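Local coordinates for CurF (Lyngbya majuscula, PDB 5DP2), which probably catalyses cyclopropane formation in curacin A biosynthesis as an NADP-binding member of the enoyl reductase family, at residues A[50-55]-A[78-83]; A[223-228]-A[247-252]. All coordinates share one frame; numbering follows the deposited sequence.

Contact 1. Residues A[50-55]-A[78-83]; sequences FREVLN and LTFGVE. With NAP (NADP nicotinamide-adenine-dinucleotide phosphate), chain B.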
# COMPACT_ATOMS: atom_id res chain seq x y z
N PHE A 50 4.72 2.58 -4.30
CA PHE A 50 4.75 3.25 -5.59
C PHE A 50 4.66 4.78 -5.43
O PHE A 50 5.34 5.51 -6.18
CB PHE A 50 3.62 2.73 -6.48
CG PHE A 50 3.74 3.15 -7.90
CD1 PHE A 50 4.76 2.61 -8.71
CD2 PHE A 50 2.87 4.06 -8.44
CE1 PHE A 50 4.88 2.99 -10.04
CE2 PHE A 50 2.96 4.42 -9.78
CZ PHE A 50 3.97 3.89 -10.58
N ARG A 51 3.86 5.28 -4.48
CA ARG A 51 3.81 6.74 -4.20
C ARG A 51 5.19 7.32 -4.04
O ARG A 51 5.45 8.46 -4.44
CB ARG A 51 2.99 7.03 -2.89
CG ARG A 51 3.01 8.50 -2.40
CD ARG A 51 2.26 9.46 -3.29
NE ARG A 51 0.83 9.29 -3.16
CZ ARG A 51 0.02 9.83 -2.22
NH1 ARG A 51 0.50 10.64 -1.26
NH2 ARG A 51 -1.26 9.54 -2.27
N GLU A 52 6.06 6.59 -3.37
CA GLU A 52 7.41 7.10 -3.06
C GLU A 52 8.28 7.20 -4.30
O GLU A 52 9.11 8.10 -4.39
CB GLU A 52 8.04 6.24 -1.99
CG GLU A 52 7.26 6.36 -0.67
CD GLU A 52 7.61 5.38 0.39
OE1 GLU A 52 7.80 4.18 0.09
OE2 GLU A 52 7.63 5.81 1.57
N VAL A 53 8.12 6.28 -5.26
CA VAL A 53 8.74 6.44 -6.57
C VAL A 53 8.24 7.73 -7.24
O VAL A 53 9.04 8.54 -7.71
CB VAL A 53 8.47 5.19 -7.46
CG1 VAL A 53 8.97 5.41 -8.87
CG2 VAL A 53 9.10 3.94 -6.85
N LEU A 54 6.93 7.95 -7.23
CA LEU A 54 6.37 9.16 -7.82
C LEU A 54 6.89 10.40 -7.09
O LEU A 54 7.12 11.44 -7.71
CB LEU A 54 4.83 9.13 -7.78
CG LEU A 54 4.12 7.98 -8.49
CD1 LEU A 54 2.62 8.15 -8.34
CD2 LEU A 54 4.54 7.89 -9.95
N ASN A 55 7.06 10.29 -5.77
CA ASN A 55 7.58 11.42 -4.99
C ASN A 55 9.00 11.77 -5.44
O ASN A 55 9.32 12.95 -5.72
CB ASN A 55 7.68 11.08 -3.50
CG ASN A 55 6.36 10.89 -2.75
OD1 ASN A 55 6.38 10.21 -1.72
ND2 ASN A 55 5.29 11.52 -3.19
N LEU A 78 11.99 15.94 2.66
CA LEU A 78 11.12 14.76 2.46
C LEU A 78 11.76 13.49 3.02
O LEU A 78 12.92 13.19 2.74
CB LEU A 78 10.87 14.59 0.96
CG LEU A 78 9.88 13.47 0.57
CD1 LEU A 78 8.47 13.72 1.06
CD2 LEU A 78 9.87 13.30 -0.94
N THR A 79 10.96 12.74 3.78
CA THR A 79 11.36 11.42 4.24
C THR A 79 10.49 10.35 3.55
O THR A 79 9.49 10.66 2.91
CB THR A 79 11.29 11.29 5.78
OG1 THR A 79 9.93 11.45 6.22
CG2 THR A 79 12.12 12.33 6.48
N PHE A 80 10.93 9.11 3.71
CA PHE A 80 10.31 7.97 3.06
C PHE A 80 10.07 6.87 4.07
O PHE A 80 10.76 6.78 5.08
CB PHE A 80 11.22 7.45 1.93
CG PHE A 80 11.59 8.51 0.93
CD1 PHE A 80 10.77 8.79 -0.14
CD2 PHE A 80 12.74 9.28 1.11
CE1 PHE A 80 11.06 9.82 -1.01
CE2 PHE A 80 13.04 10.31 0.23
CZ PHE A 80 12.22 10.56 -0.84
N GLY A 81 9.11 6.00 3.73
CA GLY A 81 8.79 4.84 4.55
C GLY A 81 7.44 5.04 5.21
O GLY A 81 7.36 5.53 6.36
N VAL A 82 6.38 4.68 4.49
CA VAL A 82 5.03 4.89 4.93
C VAL A 82 4.49 3.69 5.74
O VAL A 82 3.33 3.68 6.15
CB VAL A 82 4.10 5.29 3.75
CG1 VAL A 82 4.53 6.63 3.16
CG2 VAL A 82 4.06 4.20 2.68
N GLU A 83 5.37 2.72 5.99
CA GLU A 83 5.08 1.52 6.74
C GLU A 83 6.42 0.85 7.00
O GLU A 83 7.41 1.11 6.30
CB GLU A 83 4.17 0.57 5.93
CG GLU A 83 4.77 0.19 4.57
CD GLU A 83 3.95 -0.79 3.75
OE1 GLU A 83 3.33 -1.70 4.37
OE2 GLU A 83 3.94 -0.64 2.50
PA NAP B . 2.29 -1.62 -7.24
O1A NAP B . 3.15 -2.69 -6.66
O2A NAP B . 0.87 -1.92 -7.55
O5B NAP B . 3.05 -1.06 -8.53
C5B NAP B . 2.37 -0.26 -9.50
C4B NAP B . 1.47 -1.08 -10.40
O4B NAP B . 0.99 -0.24 -11.43
C3B NAP B . 2.14 -2.26 -11.04
O3B NAP B . 1.51 -3.44 -10.55
C2B NAP B . 1.93 -2.08 -12.55
O2B NAP B . 1.46 -3.18 -13.28
C1B NAP B . 0.83 -1.04 -12.62
N9A NAP B . 0.96 -0.10 -13.74
C8A NAP B . 1.71 1.05 -13.77
N7A NAP B . 1.58 1.67 -14.97
C5A NAP B . 0.74 0.91 -15.69
C6A NAP B . 0.19 1.00 -17.00
N6A NAP B . 0.51 2.04 -17.80
N1A NAP B . -0.65 0.05 -17.41
C2A NAP B . -0.94 -0.97 -16.59
N3A NAP B . -0.50 -1.15 -15.34
C4A NAP B . 0.35 -0.23 -14.91
O3 NAP B . 2.33 -0.33 -6.28
PN NAP B . 1.56 -0.06 -4.90
O1N NAP B . 2.50 0.66 -4.01
O2N NAP B . 0.91 -1.32 -4.40
O5D NAP B . 0.47 0.97 -5.36
C5D NAP B . -0.57 0.53 -6.26
C4D NAP B . -1.28 1.76 -6.88
O4D NAP B . -2.20 2.25 -5.94
C3D NAP B . -0.35 2.94 -7.19
O3D NAP B . -0.93 3.68 -8.28
C2D NAP B . -0.36 3.73 -5.91
O2D NAP B . -0.05 5.11 -6.15
C1D NAP B . -1.78 3.53 -5.43
N1N NAP B . -2.07 3.45 -3.98
C2N NAP B . -3.02 4.27 -3.46
C3N NAP B . -3.36 4.24 -2.11
C7N NAP B . -4.41 5.16 -1.58
O7N NAP B . -4.49 5.21 -0.37
N7N NAP B . -5.19 5.85 -2.46
C4N NAP B . -2.70 3.34 -1.27
C5N NAP B . -1.74 2.51 -1.83
C6N NAP B . -1.44 2.57 -3.19
P2B NAP B . 2.36 -4.44 -13.69
O1X NAP B . 2.68 -5.18 -12.40
O2X NAP B . 1.44 -5.21 -14.61
O3X NAP B . 3.60 -3.90 -14.36
O HOH W 1 7.29 2.83 2.34
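Helix 50-55 meets the loop 78-83 mainly through E52, whose carboxylate reaches the N-H of G81. At the start of the helix, the backbone N of F50 donates to O1N of the NADP at 2.9 Å and 170°. F50 CG lies anti to its own N (chi1 -168°). One ring face turns to C5B of the NADP, 3.8 Å above the plane and offset toward the rim, and F50 CD2 comes within 3.6 Å of C3D. An alanine here would keep the backbone bond but would probably leave C5B and C3D without the ring packed against them. E52 has its chain extended beyond CG. Its OE2 takes the N-H of G81 at 2.6 Å, on the syn side and 30° out of the carboxylate plane, and V82 CG1 packs 3.6 Å from the same oxygen. E52 OE1 accepts from a water, 2.7 Å away, that in turn accepts from V82 N; N49 N also donates to OE1. The edge of the F80 ring meets E52 CB and N55 CB. N55 CB also touches L78 CD2 at 4.0 Å, while its amide end turns to E62, F60 and R67. With both oxygens of the buried E52 met by N-H or water, the carboxylate is probably ionised and ties the loop to the cofactor-binding helix.

Contact 2. Residues A[223-228]-A[247-252]; sequences QGNGVD and LAPGGR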
# COMPACT_ATOMS: atom_id res chain seq x y z
N GLN A 223 -21.30 -11.87 -20.45
CA GLN A 223 -22.49 -11.76 -21.30
C GLN A 223 -23.13 -10.38 -21.20
O GLN A 223 -24.35 -10.22 -21.21
CB GLN A 223 -23.50 -12.87 -20.97
CG GLN A 223 -22.95 -14.28 -21.08
CD GLN A 223 -23.24 -14.93 -22.41
OE1 GLN A 223 -22.41 -14.93 -23.31
NE2 GLN A 223 -24.45 -15.48 -22.55
N GLY A 224 -22.29 -9.37 -21.11
CA GLY A 224 -22.73 -7.99 -21.07
C GLY A 224 -23.16 -7.50 -19.71
O GLY A 224 -23.48 -6.33 -19.58
N ASN A 225 -23.12 -8.35 -18.68
CA ASN A 225 -23.59 -7.91 -17.36
C ASN A 225 -22.59 -7.02 -16.65
O ASN A 225 -23.00 -6.10 -15.95
CB ASN A 225 -24.00 -9.09 -16.47
CG ASN A 225 -24.56 -8.63 -15.13
OD1 ASN A 225 -24.00 -8.92 -14.07
ND2 ASN A 225 -25.68 -7.91 -15.17
N GLY A 226 -21.31 -7.25 -16.87
CA GLY A 226 -20.29 -6.46 -16.19
C GLY A 226 -19.93 -7.04 -14.83
O GLY A 226 -20.31 -8.16 -14.48
N VAL A 227 -19.21 -6.24 -14.05
CA VAL A 227 -18.71 -6.66 -12.74
C VAL A 227 -19.34 -5.81 -11.63
O VAL A 227 -19.74 -4.64 -11.81
CB VAL A 227 -17.17 -6.60 -12.66
CG1 VAL A 227 -16.56 -7.66 -13.57
CG2 VAL A 227 -16.64 -5.22 -12.98
N ASP A 228 -19.45 -6.41 -10.45
CA ASP A 228 -20.08 -5.75 -9.31
C ASP A 228 -19.18 -4.73 -8.60
O ASP A 228 -19.70 -3.75 -8.05
CB ASP A 228 -20.57 -6.79 -8.30
CG ASP A 228 -21.54 -7.77 -8.94
OD1 ASP A 228 -22.59 -7.31 -9.42
OD2 ASP A 228 -21.21 -8.98 -8.99
N LEU A 247 -19.19 -1.60 -15.22
CA LEU A 247 -19.87 -1.87 -13.96
C LEU A 247 -21.27 -2.41 -14.22
O LEU A 247 -22.03 -1.83 -15.02
CB LEU A 247 -19.93 -0.61 -13.10
CG LEU A 247 -18.59 -0.22 -12.52
CD1 LEU A 247 -18.58 1.24 -12.09
CD2 LEU A 247 -18.21 -1.10 -11.35
N ALA A 248 -21.62 -3.48 -13.51
CA ALA A 248 -22.99 -3.98 -13.47
C ALA A 248 -23.90 -2.92 -12.85
O ALA A 248 -23.44 -1.94 -12.25
CB ALA A 248 -22.99 -5.25 -12.65
N PRO A 249 -25.24 -3.10 -12.95
CA PRO A 249 -26.16 -2.20 -12.28
C PRO A 249 -25.81 -2.04 -10.80
O PRO A 249 -25.58 -3.03 -10.10
CB PRO A 249 -27.52 -2.87 -12.47
CG PRO A 249 -27.35 -3.77 -13.60
CD PRO A 249 -25.94 -4.15 -13.72
N GLY A 250 -25.73 -0.78 -10.34
CA GLY A 250 -25.41 -0.52 -8.95
C GLY A 250 -23.99 -0.89 -8.55
O GLY A 250 -23.70 -0.99 -7.35
N GLY A 251 -23.10 -1.06 -9.52
CA GLY A 251 -21.73 -1.47 -9.20
C GLY A 251 -20.99 -0.42 -8.38
O GLY A 251 -21.33 0.76 -8.36
N ARG A 252 -19.93 -0.91 -7.71
CA ARG A 252 -19.12 -0.11 -6.81
C ARG A 252 -17.72 0.05 -7.41
O ARG A 252 -17.03 -0.93 -7.68
CB ARG A 252 -19.08 -0.71 -5.41
CG ARG A 252 -20.47 -0.78 -4.75
CD ARG A 252 -21.17 -2.13 -4.87
NE ARG A 252 -20.59 -3.11 -3.97
CZ ARG A 252 -20.84 -4.42 -4.04
NH1 ARG A 252 -21.52 -4.94 -5.05
NH2 ARG A 252 -20.34 -5.21 -3.11
O HOH W 2 -23.43 -4.71 -9.12
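R252 and D228 meet where two neighbouring strands of the parallel sheet begin. R252 CB lies 4.1 Å from D228 O. From there chi2 (96°) swings CD to 3.9 Å from the same oxygen, and the further bend at chi3 turns NE. NH1 lies 3.7 Å from D228 O, which stands oblique to the guanidinium, and also near D228 CB. The tip finds its polar partners beyond the two segments: NH2 forms a salt bridge with E160 and a hydrogen bond to A154 O. The backbone N of R252 donates to D228 O at 2.9 Å. A second bond runs from A248 N to V227 O, 2.8 Å long, and V227 pairs with L247 in a parallel bridge. Between these bonds A248 to G251 form a type II turn. A248 CB fits against N225 O and V227 O. A side chain at G226 would point into A248 N and L247 C, and the backbone angles would also press a CB against the N225 carbonyl. One water donates to both D228 OD1 and P249 O, and D228 OD2 accepts from R161 N. Backbone bonds therefore set the strand register, while the carboxylate of D228 joins the turn, through water, to strand 161-164.

In the fold
Contact 1 and contact 2 lie on opposite sides of the chain's centre, 34 Å apart between centres and about 20 Å between nearest atoms. Contact 1, whose centre is 11 Å from that of the chain, belongs to the GroES-like part and borders the NADP through F50. Contact 2, 26 Å out, joins strands 227-232 and 251-255 of the six-stranded parallel sheet, the Rossmann-type part. The cofactor itself spans the two parts: besides F50 N it is hydrogen-bonded to S168, S191 and K194, which follow strands 161-164 and 185-190 of that sheet. Contact 1 thus meets the ligand directly, whereas contact 2 is strand pairing with a turn, its nearest approach to the NADP being R252 O to N7N, 14.6 Å.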